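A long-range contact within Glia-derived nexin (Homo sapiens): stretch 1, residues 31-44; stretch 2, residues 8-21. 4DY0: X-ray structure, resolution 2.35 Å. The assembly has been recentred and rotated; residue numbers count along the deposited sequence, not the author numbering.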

# COMPACT_ATOMS: atom_id res chain seq x y z
N ASN A 31 -7.14 -9.10 -7.74
CA ASN A 31 -7.14 -8.31 -6.54
C ASN A 31 -5.74 -7.77 -6.31
O ASN A 31 -4.79 -8.53 -6.12
CB ASN A 31 -7.61 -9.15 -5.35
CG ASN A 31 -9.08 -9.51 -5.44
OD1 ASN A 31 -9.85 -8.87 -6.18
ND2 ASN A 31 -9.48 -10.53 -4.70
N ILE A 32 -5.60 -6.46 -6.36
CA ILE A 32 -4.30 -5.84 -6.17
C ILE A 32 -4.37 -4.90 -4.97
O ILE A 32 -5.17 -3.96 -4.96
CB ILE A 32 -3.86 -5.06 -7.41
CG1 ILE A 32 -3.78 -5.99 -8.63
CG2 ILE A 32 -2.52 -4.39 -7.17
CD1 ILE A 32 -2.70 -7.05 -8.51
N VAL A 33 -3.54 -5.16 -3.97
CA VAL A 33 -3.50 -4.32 -2.78
C VAL A 33 -2.07 -3.90 -2.49
O VAL A 33 -1.23 -4.72 -2.12
CB VAL A 33 -4.10 -5.03 -1.55
CG1 VAL A 33 -4.21 -4.05 -0.38
CG2 VAL A 33 -5.46 -5.60 -1.90
N ILE A 34 -1.82 -2.61 -2.67
CA ILE A 34 -0.49 -2.04 -2.55
C ILE A 34 -0.49 -1.00 -1.43
O ILE A 34 -1.55 -0.49 -1.04
CB ILE A 34 -0.13 -1.31 -3.86
CG1 ILE A 34 0.06 -2.31 -5.00
CG2 ILE A 34 1.10 -0.44 -3.68
CD1 ILE A 34 1.16 -3.29 -4.77
N SER A 35 0.69 -0.70 -0.90
CA SER A 35 0.84 0.42 0.01
C SER A 35 1.73 1.47 -0.64
O SER A 35 2.95 1.35 -0.63
CB SER A 35 1.46 -0.02 1.33
OG SER A 35 1.70 1.11 2.15
N PRO A 36 1.11 2.50 -1.24
CA PRO A 36 1.89 3.52 -1.95
C PRO A 36 2.96 4.15 -1.06
O PRO A 36 4.09 4.37 -1.52
CB PRO A 36 0.84 4.55 -2.34
CG PRO A 36 -0.42 3.75 -2.49
CD PRO A 36 -0.34 2.72 -1.39
N HIS A 37 2.62 4.44 0.18
CA HIS A 37 3.58 5.03 1.10
C HIS A 37 4.71 4.06 1.43
O HIS A 37 5.87 4.45 1.57
CB HIS A 37 2.92 5.49 2.38
CG HIS A 37 3.88 6.03 3.39
ND1 HIS A 37 4.30 7.34 3.39
CD2 HIS A 37 4.53 5.42 4.41
CE1 HIS A 37 5.16 7.52 4.38
NE2 HIS A 37 5.32 6.37 5.01
N GLY A 38 4.35 2.78 1.57
CA GLY A 38 5.34 1.74 1.84
C GLY A 38 6.35 1.65 0.70
O GLY A 38 7.52 1.35 0.92
N ILE A 39 5.88 1.91 -0.51
CA ILE A 39 6.76 1.92 -1.67
C ILE A 39 7.76 3.07 -1.53
O ILE A 39 8.96 2.89 -1.75
CB ILE A 39 5.95 2.03 -2.98
CG1 ILE A 39 5.16 0.74 -3.21
CG2 ILE A 39 6.87 2.32 -4.15
CD1 ILE A 39 4.45 0.67 -4.55
N ALA A 40 7.26 4.23 -1.14
CA ALA A 40 8.11 5.40 -0.91
C ALA A 40 9.19 5.10 0.14
O ALA A 40 10.37 5.38 -0.07
CB ALA A 40 7.27 6.59 -0.48
N SER A 41 8.79 4.52 1.26
CA SER A 41 9.74 4.17 2.31
C SER A 41 10.79 3.18 1.82
O SER A 41 11.99 3.34 2.07
CB SER A 41 9.00 3.60 3.52
OG SER A 41 8.00 4.51 3.96
N VAL A 42 10.28 2.09 1.17
CA VAL A 42 11.19 1.08 0.62
C VAL A 42 12.26 1.70 -0.29
O VAL A 42 13.41 1.28 -0.27
CB VAL A 42 10.41 -0.01 -0.12
CG1 VAL A 42 11.28 -0.70 -1.14
CG2 VAL A 42 9.84 -1.01 0.89
N LEU A 43 11.93 2.76 -1.14
CA LEU A 43 12.90 3.42 -2.00
C LEU A 43 13.87 4.26 -1.17
O LEU A 43 15.06 4.34 -1.48
CB LEU A 43 12.19 4.28 -3.06
CG LEU A 43 11.37 3.56 -4.14
CD1 LEU A 43 10.63 4.55 -5.04
CD2 LEU A 43 12.24 2.63 -4.99
N GLY A 44 13.37 4.89 -0.11
CA GLY A 44 14.22 5.63 0.81
C GLY A 44 15.24 4.72 1.48
O GLY A 44 16.43 5.03 1.52
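Stretch 2 (8-21) LEELGSNTGIQVFN

Stretch 2 is helical throughout, residues 8-21 forming part of a longer helix whose i to i+4 backbone hydrogen bonds run from Gly12 N to Leu8 O, a weak one at 3.3 Å, through Asn21 N to Ile17 O at 2.8 Å. It lies across a strand, 32-34, and the first turns of a second helix, 36-44. The two helix axes approach to 7.0 Å, and their N-to-C directions make an angle of 108°, so the helices cross steeply. The register runs in reverse: by nearest CA atoms, Ile34 pairs with Phe20, Pro36 with Gly16, His37 with Ser13 and Ala40 with Gly12.

Along the strand the side chains alternate. Ile32 and Ile34 direct CA-to-CB toward stretch 2, whereas that of Val33 points away and the residue makes no contact. Both isoleucines meet Phe20, whose CE1 is 3.9 Å from Ile32 CG2 and whose CD1 is 4.0 Å from Ile34 CG1. Ile34 CG1 and the carbonyl oxygen of Ile32 lie at the edge of the ring, near its plane. Phe20, with chi1 at 174° (t), is the residue of stretch 2 with the largest covered area.

Ser35 then caps the second helix, its OG accepting from Gly38 N at 3.2 Å. The closest pair of CA atoms in the register follows, those of Pro36 and Gly16, 3.6 Å apart. Pro36 O receives a CA-H...O contact from Gly16 CA at 3.5 Å, with an angle of 149° at the hydrogen. An ideal CB on Gly16 would fall 2.1 Å from Pro36 O, a clash, so the bare glycine backbone is what permits this proximity. The proline ring also packs on the helix backbone, with Pro36 CB 3.6 Å from Ser13 O.

His37 supplies the hydrogen bond across the contact: ND1 donates to Glu9 OE1 at 2.7 Å, with an N-H...acceptor angle of 156°. The same carboxylate oxygen, Glu9 OE1, accepts from Ser13 OG at 3.1 Å, tying the acceptor to its own helix.

Two residues further, Ile39 CD1 lies 3.6 Å from Val19 CG1, and the same CD1 is 3.8 Å from Gly16 O. Ala40 faces the second glycine: Ala40 CB is 3.6 Å from Gly12 CA, and an ideal CB on Gly12 would come within 2.9 Å of Ala40 CB, again a clash. Leu43 ends the contact, its CD1 3.8 Å from Thr15 CG2.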

# COMPACT_ATOMS: atom_id res chain seq x y z
N LEU A 8 6.27 16.63 0.56
CA LEU A 8 7.20 15.51 0.56
C LEU A 8 6.45 14.19 0.53
O LEU A 8 6.82 13.28 -0.21
CB LEU A 8 8.09 15.57 1.80
CG LEU A 8 9.29 14.62 1.77
CD1 LEU A 8 10.11 14.87 0.52
CD2 LEU A 8 10.13 14.80 3.02
N GLU A 9 5.39 14.09 1.33
CA GLU A 9 4.59 12.88 1.36
C GLU A 9 3.88 12.68 0.03
O GLU A 9 3.74 11.55 -0.45
CB GLU A 9 3.56 12.95 2.49
CG GLU A 9 2.70 11.71 2.61
CD GLU A 9 3.52 10.43 2.63
OE1 GLU A 9 3.01 9.39 2.15
OE2 GLU A 9 4.66 10.46 3.13
N GLU A 10 3.44 13.78 -0.56
CA GLU A 10 2.76 13.74 -1.84
C GLU A 10 3.64 13.11 -2.92
O GLU A 10 3.17 12.29 -3.71
CB GLU A 10 2.34 15.15 -2.26
CG GLU A 10 0.95 15.21 -2.86
CD GLU A 10 0.33 16.59 -2.74
OE1 GLU A 10 -0.72 16.70 -2.07
OE2 GLU A 10 0.90 17.55 -3.30
N LEU A 11 4.91 13.50 -2.95
CA LEU A 11 5.84 12.94 -3.92
C LEU A 11 5.94 11.43 -3.75
O LEU A 11 5.89 10.68 -4.73
CB LEU A 11 7.23 13.58 -3.76
CG LEU A 11 7.36 15.04 -4.20
CD1 LEU A 11 8.68 15.63 -3.75
CD2 LEU A 11 7.21 15.14 -5.71
N GLY A 12 6.07 10.99 -2.50
CA GLY A 12 6.22 9.57 -2.20
C GLY A 12 4.97 8.77 -2.51
O GLY A 12 5.04 7.70 -3.10
N SER A 13 3.81 9.29 -2.09
CA SER A 13 2.55 8.61 -2.33
C SER A 13 2.25 8.49 -3.82
O SER A 13 1.77 7.46 -4.28
CB SER A 13 1.40 9.30 -1.60
OG SER A 13 1.20 8.72 -0.32
N ASN A 14 2.55 9.55 -4.57
CA ASN A 14 2.33 9.51 -6.01
C ASN A 14 3.23 8.50 -6.71
O ASN A 14 2.79 7.82 -7.63
CB ASN A 14 2.46 10.90 -6.64
CG ASN A 14 1.15 11.67 -6.63
OD1 ASN A 14 0.11 11.14 -7.01
ND2 ASN A 14 1.20 12.92 -6.18
N THR A 15 4.48 8.41 -6.26
CA THR A 15 5.38 7.38 -6.77
C THR A 15 4.72 6.02 -6.54
O THR A 15 4.64 5.20 -7.44
CB THR A 15 6.76 7.41 -6.09
OG1 THR A 15 7.46 8.59 -6.49
CG2 THR A 15 7.58 6.20 -6.47
N GLY A 16 4.25 5.81 -5.31
CA GLY A 16 3.61 4.55 -4.97
C GLY A 16 2.37 4.28 -5.80
O GLY A 16 2.13 3.15 -6.21
N ILE A 17 1.58 5.32 -6.03
CA ILE A 17 0.35 5.17 -6.80
C ILE A 17 0.67 4.82 -8.26
O ILE A 17 -0.01 3.98 -8.88
CB ILE A 17 -0.53 6.43 -6.71
CG1 ILE A 17 -1.05 6.61 -5.29
CG2 ILE A 17 -1.69 6.36 -7.70
CD1 ILE A 17 -1.82 7.90 -5.07
N GLN A 18 1.70 5.44 -8.81
CA GLN A 18 2.12 5.17 -10.18
C GLN A 18 2.46 3.69 -10.36
O GLN A 18 2.15 3.09 -11.39
CB GLN A 18 3.33 6.02 -10.56
CG GLN A 18 2.97 7.46 -10.92
CD GLN A 18 4.19 8.32 -11.17
OE1 GLN A 18 4.27 9.45 -10.69
NE2 GLN A 18 5.14 7.78 -11.92
N VAL A 19 3.08 3.11 -9.34
CA VAL A 19 3.37 1.69 -9.35
C VAL A 19 2.07 0.90 -9.39
O VAL A 19 1.90 0.01 -10.22
CB VAL A 19 4.23 1.27 -8.14
CG1 VAL A 19 4.31 -0.25 -8.05
CG2 VAL A 19 5.63 1.88 -8.25
N PHE A 20 1.14 1.25 -8.50
CA PHE A 20 -0.17 0.60 -8.50
C PHE A 20 -0.80 0.64 -9.89
O PHE A 20 -1.34 -0.37 -10.37
CB PHE A 20 -1.10 1.26 -7.48
CG PHE A 20 -2.52 0.74 -7.53
CD1 PHE A 20 -2.89 -0.39 -6.81
CD2 PHE A 20 -3.48 1.38 -8.30
CE1 PHE A 20 -4.18 -0.86 -6.84
CE2 PHE A 20 -4.78 0.90 -8.35
CZ PHE A 20 -5.14 -0.21 -7.62
N ASN A 21 -0.73 1.80 -10.53
CA ASN A 21 -1.34 2.00 -11.85
C ASN A 21 -0.73 1.09 -12.90
O ASN A 21 -1.38 0.69 -13.87
CB ASN A 21 -1.24 3.46 -12.28
CG ASN A 21 -2.10 4.37 -11.44
OD1 ASN A 21 -3.06 3.93 -10.81
ND2 ASN A 21 -1.77 5.66 -11.43